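Long-range contacts in serine--tRNA ligase (Pyrococcus horikoshii, PDB 2DQ0), which catalyses the ATP-dependent attachment of serine to tRNA(Ser), and probably also charges tRNA(Sec) with serine: residues 182-187 with 298-303; 235-240 with 284-289; 294-299 with 412-417. All blocks are in the same frame, centred on the assembly; numbering follows the deposited sequence.

Contact 1. Residues 182-187 with 298-303; sequences GSRFYY and RVHQFH. With SSA (5'-O-(N-(L-seryl)-sulfamoyl)adenosine), chain G; SO4 (sulfate ion), chain C; SO4 (sulfate ion), chain D.
Arg184 and His300 meet through backbone and side chain: His300 N donates to Arg184 O at 2.9 Å with an N-H...O angle of 169°, and both side chains converge on one sulfate, probably from the crystallisation liquor. His300 NE2 and Arg184 NE each donate to its O2, while Arg184 NH1 binds O4. The Arg184 chain makes this approach by bending at chi3 (-66°), which sets NE toward sulfate O2; NH1 also bonds Glu285 O, so the guanidinium is held from two directions. Arg298 runs side by side with Arg184, its CD 3.6 Å from Arg184 NH2.

Residues 298-303 lead from the motif 2 loop of the class II synthetase core into strand 301-311, and here they frame the adenine: Val299 N donates to N1 of the adenylate analogue and Val299 O accepts from N6, both at 3.0 Å. The Phe302 ring covers one face of the base, SSA C4 lying 3.4 Å above the ring plane.

His300 CB sits over one face of the Phe185 ring, 3.9 Å from its centroid, a CH-pi contact. His300 ND1 is held by Arg283 O. The Tyr186 ring turns its edge to Val299 CG2, 3.7 Å from CE1, and its OH is modelled as donating to Gln301 O at a doubtfully short distance. The Gln301 amide reaches Tyr219 and Pro217 of the second subunit.

Contact 2. Residues 235-240 with 284-289; sequences FEDVIY and KEAGTA. With SSA (5'-O-(N-(L-seryl)-sulfamoyl)adenosine), chain G.
Lys284 lies against the whole length of residues 235-240, and with Glu285 it opens the loop of class II motif 2, the hairpin between strands 273-282 and 301-311. Its backbone N donates to Val238 O at 2.7 Å, which fixes the start of the side chain beside the end of the short helix 234-237. From there CG is anti to the carbonyl carbon (chi1 -73°) and the chain is extended beyond it. CG rests on one face of the Tyr240 ring, 3.7 Å from the centroid and 17° off the normal, a CH-pi contact. The ammonium then reaches Phe235 O, NZ to O 3.0 Å, where that helix carbonyl would probably help to stabilise its charge. An alanine here, which keeps CB, would probably leave Phe235 O without this donor and uncover the part of the Tyr240 face on which CG rests. Although Lys284 is predicted to bind ATP, its side chain in this complex leads to the helix and not to the adenylate analogue.

Glu285 turns the other way. Its chain bends at chi2 (-58°), which places CD near the adenine amino group, and OE2 accepts from SSA N6 at 2.8 Å; OE1 forms a long, weak ion pair with Arg298 NE.

Ala286 returns to the helix. Its N donates to Asp237 O at 3.1 Å, and its CB packs 3.5 Å from the same Asp237 O. The loop then swings off through Gly287 in a type I turn from Glu285 to Thr288, where Thr288, itself poorly ordered, closes the turn with its N donating to Glu285 O at 3.2 Å.

Contact 3. Residues 294-299 with 412-417; sequences KGIFRV and RAIVAI. With SSA (5'-O-(N-(L-seryl)-sulfamoyl)adenosine), chain G; SO4 (sulfate ion), chain E; SO4 (sulfate ion), chain D.
The guanidinium of Arg412 lies flat on the Phe297 ring, centres 3.6 Å apart and planes at 6°, a geometry that qualifies as both a stack and a cation-pi contact. Arg412 NE stands over the centre of the ring, and Phe297 CZ over the centre of the guanidinium. On the opposite face lies the adenine of the adenylate analogue, with SSA C4 3.9 Å above the guanidinium plane, so the cation is sandwiched between ring and base. At its edge, in plane, is Phe297 O, gripped side-on by two nitrogens: Arg412 NE at 2.8 Å and NH1 at 3.1 Å. With respect to the carbonyl, NE is tilted only moderately from its plane, whereas NH1 stands 45° above it. NH2 bonds Glu370 O and, weakly, a sulfate, so face and edge contacts together fix the rotation of the group.

Phe297 supplies both ring and carbonyl because CG is anti to its backbone N (chi1 -176°). Arg412 NH1 also stands over one face of the Arg298 guanidinium, 4.3 Å from Arg298 NH2; nearby sulfates probably offset this meeting of like charges.

An arginine stacked on adenine is the hallmark of class II motif 3, and here the motif 2 loop backs it. Beside the stack the contact is apolar: the side chains of Ile296 and Ile414 cross at about a right angle, Ile296 CD1 3.7 Å from Ile414 CG2, while those of Ile296 and Val415 slide past each other in opposite directions, CG1 to CG1 3.8 Å. Ile414 continues onto helix 190-209 through Ile192 and Leu199. Val415 touches His162 of helix 162-168, whose NE2 bonds Ile296 N, and Met362 of strand 354-362, which seats helix 410-420 among these elements.

Overall arrangement
All three contacts lie around the adenine end of the bound analogue and engage the chain between strands 273-282 and 301-311. Contact 3 is the buried one, with apolar packing beside a stacked cation, and no second-subunit residue touches it. Contacts 1 and 2 are only partly buried. Contact 1 reaches well into the dimer interface, contact 2 only through Tyr240. Contact 1 mixes aromatic packing with sulfate-bound cations; contact 2, nested inside the chain loop closed by contact 1, relies mainly on backbone carbonyls. Contacts 1 and 3 share Arg298 and Val299, with centres about 10 Å apart. Contacts 1 and 2, about 13 Å apart between centres, are joined where His300 packs against Tyr240.

Contact 1. Residues 182-187 with 298-303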
# COMPACT_ATOMS: atom_id res chain seq x y z
N GLY A 182 12.40 3.57 8.31
CA GLY A 182 12.79 2.69 9.38
C GLY A 182 13.40 1.45 8.76
O GLY A 182 13.47 1.36 7.54
N SER A 183 13.81 0.50 9.59
CA SER A 183 14.45 -0.71 9.12
C SER A 183 13.55 -1.64 8.32
O SER A 183 12.33 -1.66 8.49
CB SER A 183 15.04 -1.45 10.30
OG SER A 183 14.03 -1.63 11.27
N ARG A 184 14.18 -2.42 7.44
CA ARG A 184 13.47 -3.37 6.59
C ARG A 184 12.50 -2.78 5.54
O ARG A 184 11.54 -3.41 5.13
CB ARG A 184 12.81 -4.45 7.45
CG ARG A 184 13.88 -5.23 8.25
CD ARG A 184 13.44 -6.58 8.85
NE ARG A 184 12.43 -6.40 9.87
CZ ARG A 184 11.78 -7.38 10.47
NH1 ARG A 184 10.86 -7.09 11.39
NH2 ARG A 184 12.04 -8.65 10.14
N PHE A 185 12.78 -1.53 5.16
CA PHE A 185 12.10 -0.82 4.08
C PHE A 185 13.26 -0.53 3.12
O PHE A 185 14.41 -0.64 3.50
CB PHE A 185 11.51 0.51 4.54
CG PHE A 185 10.15 0.39 5.13
CD1 PHE A 185 9.96 0.41 6.50
CD2 PHE A 185 9.04 0.26 4.30
CE1 PHE A 185 8.70 0.30 7.04
CE2 PHE A 185 7.77 0.15 4.84
CZ PHE A 185 7.59 0.17 6.21
N TYR A 186 12.99 -0.14 1.89
CA TYR A 186 14.07 0.12 0.96
C TYR A 186 13.62 0.95 -0.25
O TYR A 186 12.43 1.10 -0.49
CB TYR A 186 14.57 -1.20 0.42
CG TYR A 186 13.42 -2.01 -0.12
CD1 TYR A 186 12.74 -2.90 0.71
CD2 TYR A 186 12.93 -1.80 -1.42
CE1 TYR A 186 11.60 -3.55 0.27
CE2 TYR A 186 11.78 -2.47 -1.87
CZ TYR A 186 11.13 -3.35 -1.02
OH TYR A 186 10.01 -4.05 -1.42
N TYR A 187 14.60 1.50 -0.98
CA TYR A 187 14.33 2.19 -2.24
C TYR A 187 14.98 1.17 -3.17
O TYR A 187 16.10 0.70 -2.91
CB TYR A 187 15.07 3.53 -2.43
CG TYR A 187 14.54 4.72 -1.67
CD1 TYR A 187 14.89 4.93 -0.33
CD2 TYR A 187 13.66 5.63 -2.28
CE1 TYR A 187 14.40 6.00 0.37
CE2 TYR A 187 13.16 6.72 -1.58
CZ TYR A 187 13.54 6.89 -0.25
OH TYR A 187 13.07 7.96 0.47
N ARG A 298 13.39 -10.29 3.66
CA ARG A 298 12.31 -10.22 4.62
C ARG A 298 12.11 -8.75 4.99
O ARG A 298 12.79 -8.21 5.87
CB ARG A 298 12.64 -11.08 5.85
CG ARG A 298 11.64 -10.93 6.98
CD ARG A 298 12.05 -11.72 8.20
NE ARG A 298 11.72 -13.13 8.06
CZ ARG A 298 12.62 -14.10 7.95
NH1 ARG A 298 13.92 -13.82 7.96
NH2 ARG A 298 12.21 -15.36 7.84
N VAL A 299 11.17 -8.12 4.32
CA VAL A 299 10.92 -6.72 4.53
C VAL A 299 9.45 -6.43 4.82
O VAL A 299 8.60 -7.32 4.84
CB VAL A 299 11.33 -5.97 3.28
CG1 VAL A 299 12.84 -5.97 3.16
CG2 VAL A 299 10.71 -6.66 2.05
N HIS A 300 9.17 -5.16 5.05
CA HIS A 300 7.83 -4.75 5.35
C HIS A 300 6.89 -4.64 4.13
O HIS A 300 5.66 -4.78 4.29
CB HIS A 300 7.87 -3.42 6.11
CG HIS A 300 8.40 -3.58 7.49
ND1 HIS A 300 7.87 -4.48 8.39
CD2 HIS A 300 9.44 -2.98 8.13
CE1 HIS A 300 8.55 -4.42 9.52
NE2 HIS A 300 9.51 -3.52 9.38
N GLN A 301 7.46 -4.39 2.95
CA GLN A 301 6.66 -4.31 1.73
C GLN A 301 7.34 -5.02 0.57
O GLN A 301 8.55 -4.92 0.39
CB GLN A 301 6.35 -2.84 1.33
CG GLN A 301 7.44 -2.16 0.57
CD GLN A 301 7.12 -0.72 0.13
OE1 GLN A 301 6.71 0.12 0.94
NE2 GLN A 301 7.37 -0.42 -1.15
N PHE A 302 6.53 -5.74 -0.19
CA PHE A 302 6.98 -6.46 -1.37
C PHE A 302 5.81 -6.69 -2.32
O PHE A 302 4.62 -6.63 -1.93
CB PHE A 302 7.62 -7.80 -1.03
CG PHE A 302 6.70 -8.76 -0.33
CD1 PHE A 302 6.50 -8.69 1.04
CD2 PHE A 302 6.05 -9.77 -1.05
CE1 PHE A 302 5.69 -9.62 1.70
CE2 PHE A 302 5.24 -10.71 -0.40
CZ PHE A 302 5.06 -10.63 0.97
N HIS A 303 6.15 -6.96 -3.57
CA HIS A 303 5.17 -7.21 -4.60
C HIS A 303 5.00 -8.71 -4.81
O HIS A 303 5.98 -9.46 -4.77
CB HIS A 303 5.64 -6.54 -5.89
CG HIS A 303 5.68 -5.05 -5.79
ND1 HIS A 303 6.49 -4.28 -6.60
CD2 HIS A 303 4.99 -4.19 -5.01
CE1 HIS A 303 6.29 -3.00 -6.32
NE2 HIS A 303 5.39 -2.92 -5.35
N10 SSA G . -1.02 -16.14 0.20
CA SSA G . 0.07 -17.09 0.48
CB SSA G . 0.60 -17.69 -0.79
OG SSA G . 1.36 -16.75 -1.57
C9 SSA G . 1.25 -16.45 1.21
O9 SSA G . 1.30 -15.24 1.40
N8 SSA G . 2.20 -17.29 1.65
S1 SSA G . 3.51 -16.71 2.38
O1S SSA G . 3.02 -16.05 3.59
O2S SSA G . 4.44 -17.82 2.48
O5' SSA G . 4.05 -15.62 1.38
C5' SSA G . 4.38 -16.00 0.06
C4' SSA G . 5.78 -15.61 -0.30
O4' SSA G . 5.95 -14.18 -0.23
C3' SSA G . 6.91 -16.15 0.55
O3' SSA G . 7.17 -17.49 0.21
C2' SSA G . 8.03 -15.24 0.08
O2' SSA G . 8.50 -15.53 -1.21
C1' SSA G . 7.30 -13.89 0.07
N9 SSA G . 7.30 -13.20 1.36
C8 SSA G . 6.55 -13.46 2.50
N7 SSA G . 6.81 -12.64 3.49
C5 SSA G . 7.79 -11.80 2.99
C6 SSA G . 8.51 -10.72 3.55
N6 SSA G . 8.32 -10.29 4.80
N1 SSA G . 9.43 -10.07 2.77
C2 SSA G . 9.61 -10.50 1.50
N3 SSA G . 8.99 -11.52 0.86
C4 SSA G . 8.10 -12.13 1.67
S SO4 C . 11.57 -3.58 12.36
O1 SO4 C . 11.00 -2.23 12.53
O2 SO4 C . 11.93 -3.78 10.94
O3 SO4 C . 12.79 -3.73 13.19
O4 SO4 C . 10.57 -4.59 12.77
S SO4 D . 17.08 -15.05 8.21
O1 SO4 D . 16.47 -13.79 7.72
O2 SO4 D . 18.27 -15.34 7.39
O3 SO4 D . 17.47 -14.94 9.63
O4 SO4 D . 16.09 -16.13 8.07

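Contact 2. Residues 235-240 with 284-289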
# COMPACT_ATOMS: atom_id res chain seq x y z
N PHE A 235 -3.02 -10.46 13.54
CA PHE A 235 -3.26 -9.03 13.80
C PHE A 235 -2.16 -8.46 14.66
O PHE A 235 -1.88 -7.27 14.61
CB PHE A 235 -4.60 -8.78 14.52
CG PHE A 235 -5.80 -8.89 13.63
CD1 PHE A 235 -6.54 -10.07 13.57
CD2 PHE A 235 -6.14 -7.84 12.78
CE1 PHE A 235 -7.59 -10.21 12.67
CE2 PHE A 235 -7.19 -7.97 11.87
CZ PHE A 235 -7.92 -9.16 11.81
N GLU A 236 -1.53 -9.30 15.45
CA GLU A 236 -0.46 -8.81 16.31
C GLU A 236 0.89 -8.88 15.59
O GLU A 236 1.69 -7.95 15.64
CB GLU A 236 -0.44 -9.64 17.59
CG GLU A 236 0.37 -9.06 18.73
CD GLU A 236 0.43 -10.01 19.93
OE1 GLU A 236 1.16 -9.70 20.91
OE2 GLU A 236 -0.24 -11.07 19.91
N ASP A 237 1.11 -9.98 14.87
CA ASP A 237 2.38 -10.22 14.20
C ASP A 237 2.61 -9.76 12.77
O ASP A 237 3.71 -9.35 12.43
CB ASP A 237 2.69 -11.70 14.28
CG ASP A 237 2.83 -12.17 15.71
OD1 ASP A 237 2.65 -13.38 15.95
OD2 ASP A 237 3.11 -11.32 16.58
N VAL A 238 1.58 -9.83 11.94
CA VAL A 238 1.80 -9.46 10.57
C VAL A 238 1.02 -8.26 10.04
O VAL A 238 1.56 -7.46 9.28
CB VAL A 238 1.56 -10.69 9.60
CG1 VAL A 238 1.39 -11.96 10.36
CG2 VAL A 238 0.37 -10.47 8.75
N ILE A 239 -0.22 -8.12 10.45
CA ILE A 239 -1.09 -7.08 9.91
C ILE A 239 -1.10 -5.68 10.51
O ILE A 239 -1.25 -5.51 11.71
CB ILE A 239 -2.52 -7.61 9.89
CG1 ILE A 239 -2.54 -8.91 9.11
CG2 ILE A 239 -3.47 -6.60 9.26
CD1 ILE A 239 -3.83 -9.67 9.31
N TYR A 240 -0.95 -4.69 9.63
CA TYR A 240 -0.98 -3.28 9.99
C TYR A 240 -2.42 -2.78 9.89
O TYR A 240 -3.12 -3.07 8.90
CB TYR A 240 -0.19 -2.41 9.01
CG TYR A 240 1.31 -2.50 9.07
CD1 TYR A 240 2.01 -1.97 10.16
CD2 TYR A 240 2.04 -3.05 8.02
CE1 TYR A 240 3.41 -1.97 10.20
CE2 TYR A 240 3.45 -3.06 8.05
CZ TYR A 240 4.12 -2.52 9.14
OH TYR A 240 5.49 -2.56 9.20
N LYS A 284 4.11 -6.67 9.18
CA LYS A 284 4.84 -6.12 10.31
C LYS A 284 6.12 -6.91 10.59
O LYS A 284 7.11 -6.34 11.02
CB LYS A 284 3.97 -6.17 11.57
CG LYS A 284 2.83 -5.16 11.66
CD LYS A 284 1.99 -5.49 12.90
CE LYS A 284 0.95 -4.43 13.21
NZ LYS A 284 -0.01 -4.92 14.25
N GLU A 285 6.09 -8.21 10.32
CA GLU A 285 7.22 -9.08 10.62
C GLU A 285 7.64 -8.77 12.06
O GLU A 285 8.83 -8.63 12.35
CB GLU A 285 8.39 -8.82 9.67
CG GLU A 285 8.14 -9.27 8.24
CD GLU A 285 7.79 -10.76 8.10
OE1 GLU A 285 8.30 -11.59 8.89
OE2 GLU A 285 7.02 -11.10 7.18
N ALA A 286 6.66 -8.69 12.95
CA ALA A 286 6.93 -8.37 14.35
C ALA A 286 7.84 -9.38 15.05
O ALA A 286 8.81 -8.99 15.71
CB ALA A 286 5.63 -8.21 15.10
N GLY A 287 7.54 -10.67 14.91
CA GLY A 287 8.37 -11.68 15.55
C GLY A 287 9.86 -11.44 15.39
O GLY A 287 10.66 -11.82 16.25
N THR A 288 10.25 -10.81 14.29
CA THR A 288 11.65 -10.52 14.02
C THR A 288 11.86 -9.00 14.00
O THR A 288 10.92 -8.24 14.23
CB THR A 288 12.06 -11.14 12.67
OG1 THR A 288 13.24 -10.49 12.19
CG2 THR A 288 10.94 -11.01 11.65
N ALA A 289 13.09 -8.55 13.76
CA ALA A 289 13.42 -7.11 13.72
C ALA A 289 14.87 -6.99 13.25
O ALA A 289 15.30 -5.94 12.74
CB ALA A 289 13.26 -6.47 15.13
N10 SSA G . -1.02 -16.14 0.20
CA SSA G . 0.07 -17.09 0.48
CB SSA G . 0.60 -17.69 -0.79
OG SSA G . 1.36 -16.75 -1.57
C9 SSA G . 1.25 -16.45 1.21
O9 SSA G . 1.30 -15.24 1.40
N8 SSA G . 2.20 -17.29 1.65
S1 SSA G . 3.51 -16.71 2.38
O1S SSA G . 3.02 -16.05 3.59
O2S SSA G . 4.44 -17.82 2.48
O5' SSA G . 4.05 -15.62 1.38
C5' SSA G . 4.38 -16.00 0.06
C4' SSA G . 5.78 -15.61 -0.30
O4' SSA G . 5.95 -14.18 -0.23
C3' SSA G . 6.91 -16.15 0.55
O3' SSA G . 7.17 -17.49 0.21
C2' SSA G . 8.03 -15.24 0.08
O2' SSA G . 8.50 -15.53 -1.21
C1' SSA G . 7.30 -13.89 0.07
N9 SSA G . 7.30 -13.20 1.36
C8 SSA G . 6.55 -13.46 2.50
N7 SSA G . 6.81 -12.64 3.49
C5 SSA G . 7.79 -11.80 2.99
C6 SSA G . 8.51 -10.72 3.55
N6 SSA G . 8.32 -10.29 4.80
N1 SSA G . 9.43 -10.07 2.77
C2 SSA G . 9.61 -10.50 1.50
N3 SSA G . 8.99 -11.52 0.86
C4 SSA G . 8.10 -12.13 1.67

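Contact 3. Residues 294-299 with 412-417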
# COMPACT_ATOMS: atom_id res chain seq x y z
N LYS A 294 20.02 -9.07 5.37
CA LYS A 294 19.74 -7.62 5.48
C LYS A 294 19.25 -6.78 4.30
O LYS A 294 19.21 -5.54 4.39
CB LYS A 294 20.97 -6.91 6.08
CG LYS A 294 22.16 -7.83 6.35
CD LYS A 294 22.72 -8.45 5.08
CE LYS A 294 23.63 -9.64 5.41
NZ LYS A 294 24.14 -10.32 4.19
N GLY A 295 18.84 -7.43 3.22
CA GLY A 295 18.36 -6.68 2.07
C GLY A 295 16.86 -6.70 1.82
O GLY A 295 16.09 -6.05 2.51
N ILE A 296 16.44 -7.46 0.81
CA ILE A 296 15.03 -7.53 0.47
C ILE A 296 14.43 -8.92 0.59
O ILE A 296 13.44 -9.26 -0.07
CB ILE A 296 14.78 -7.02 -0.96
CG1 ILE A 296 15.52 -7.90 -1.97
CG2 ILE A 296 15.21 -5.59 -1.07
CD1 ILE A 296 15.36 -7.44 -3.45
N PHE A 297 15.03 -9.72 1.45
CA PHE A 297 14.54 -11.07 1.67
C PHE A 297 13.32 -11.08 2.59
O PHE A 297 12.36 -11.80 2.37
CB PHE A 297 15.63 -11.92 2.30
CG PHE A 297 15.24 -13.34 2.46
CD1 PHE A 297 15.21 -14.20 1.35
CD2 PHE A 297 14.84 -13.83 3.71
CE1 PHE A 297 14.77 -15.52 1.47
CE2 PHE A 297 14.40 -15.17 3.84
CZ PHE A 297 14.36 -16.01 2.71
N ARG A 298 13.39 -10.29 3.66
CA ARG A 298 12.31 -10.22 4.62
C ARG A 298 12.11 -8.75 4.99
O ARG A 298 12.79 -8.21 5.87
CB ARG A 298 12.64 -11.08 5.85
CG ARG A 298 11.64 -10.93 6.98
CD ARG A 298 12.05 -11.72 8.20
NE ARG A 298 11.72 -13.13 8.06
CZ ARG A 298 12.62 -14.10 7.95
NH1 ARG A 298 13.92 -13.82 7.96
NH2 ARG A 298 12.21 -15.36 7.84
N VAL A 299 11.17 -8.12 4.32
CA VAL A 299 10.92 -6.72 4.53
C VAL A 299 9.45 -6.43 4.82
O VAL A 299 8.60 -7.32 4.84
CB VAL A 299 11.33 -5.97 3.28
CG1 VAL A 299 12.84 -5.97 3.16
CG2 VAL A 299 10.71 -6.66 2.05
N ARG A 412 11.81 -12.06 -3.12
CA ARG A 412 12.66 -13.24 -3.10
C ARG A 412 13.02 -13.81 -4.45
O ARG A 412 13.99 -14.57 -4.55
CB ARG A 412 12.04 -14.31 -2.22
CG ARG A 412 11.88 -13.77 -0.82
CD ARG A 412 11.50 -14.81 0.15
NE ARG A 412 11.55 -14.28 1.49
CZ ARG A 412 11.22 -14.96 2.57
NH1 ARG A 412 11.32 -14.37 3.76
NH2 ARG A 412 10.80 -16.22 2.46
N ALA A 413 12.26 -13.48 -5.49
CA ALA A 413 12.59 -13.98 -6.82
C ALA A 413 13.85 -13.21 -7.25
O ALA A 413 14.79 -13.75 -7.85
CB ALA A 413 11.44 -13.70 -7.76
N ILE A 414 13.88 -11.93 -6.89
CA ILE A 414 15.00 -11.09 -7.24
C ILE A 414 16.24 -11.59 -6.52
O ILE A 414 17.31 -11.62 -7.11
CB ILE A 414 14.70 -9.59 -6.89
CG1 ILE A 414 13.74 -9.01 -7.94
CG2 ILE A 414 15.98 -8.76 -6.84
CD1 ILE A 414 13.37 -7.56 -7.67
N VAL A 415 16.12 -12.00 -5.25
CA VAL A 415 17.30 -12.50 -4.55
C VAL A 415 17.73 -13.78 -5.24
O VAL A 415 18.91 -13.94 -5.59
CB VAL A 415 17.08 -12.77 -3.00
CG1 VAL A 415 16.58 -11.54 -2.31
CG2 VAL A 415 16.13 -13.89 -2.79
N ALA A 416 16.79 -14.69 -5.50
CA ALA A 416 17.15 -15.94 -6.14
C ALA A 416 17.86 -15.69 -7.48
O ALA A 416 18.85 -16.37 -7.78
CB ALA A 416 15.93 -16.83 -6.34
N ILE A 417 17.39 -14.72 -8.26
CA ILE A 417 18.00 -14.45 -9.55
C ILE A 417 19.39 -13.85 -9.39
O ILE A 417 20.30 -14.23 -10.12
CB ILE A 417 17.11 -13.52 -10.42
CG1 ILE A 417 15.87 -14.31 -10.85
CG2 ILE A 417 17.89 -12.99 -11.64
CD1 ILE A 417 14.89 -13.52 -11.67
N10 SSA G . -1.02 -16.14 0.20
CA SSA G . 0.07 -17.09 0.48
CB SSA G . 0.60 -17.69 -0.79
OG SSA G . 1.36 -16.75 -1.57
C9 SSA G . 1.25 -16.45 1.21
O9 SSA G . 1.30 -15.24 1.40
N8 SSA G . 2.20 -17.29 1.65
S1 SSA G . 3.51 -16.71 2.38
O1S SSA G . 3.02 -16.05 3.59
O2S SSA G . 4.44 -17.82 2.48
O5' SSA G . 4.05 -15.62 1.38
C5' SSA G . 4.38 -16.00 0.06
C4' SSA G . 5.78 -15.61 -0.30
O4' SSA G . 5.95 -14.18 -0.23
C3' SSA G . 6.91 -16.15 0.55
O3' SSA G . 7.17 -17.49 0.21
C2' SSA G . 8.03 -15.24 0.08
O2' SSA G . 8.50 -15.53 -1.21
C1' SSA G . 7.30 -13.89 0.07
N9 SSA G . 7.30 -13.20 1.36
C8 SSA G . 6.55 -13.46 2.50
N7 SSA G . 6.81 -12.64 3.49
C5 SSA G . 7.79 -11.80 2.99
C6 SSA G . 8.51 -10.72 3.55
N6 SSA G . 8.32 -10.29 4.80
N1 SSA G . 9.43 -10.07 2.77
C2 SSA G . 9.61 -10.50 1.50
N3 SSA G . 8.99 -11.52 0.86
C4 SSA G . 8.10 -12.13 1.67
S SO4 E . 11.72 -17.88 6.02
O1 SO4 E . 10.55 -17.05 6.38
O2 SO4 E . 11.99 -18.88 7.08
O3 SO4 E . 12.90 -17.01 5.87
O4 SO4 E . 11.47 -18.58 4.74
S SO4 D . 17.08 -15.05 8.21
O1 SO4 D . 16.47 -13.79 7.72
O2 SO4 D . 18.27 -15.34 7.39
O3 SO4 D . 17.47 -14.94 9.63
O4 SO4 D . 16.09 -16.13 8.07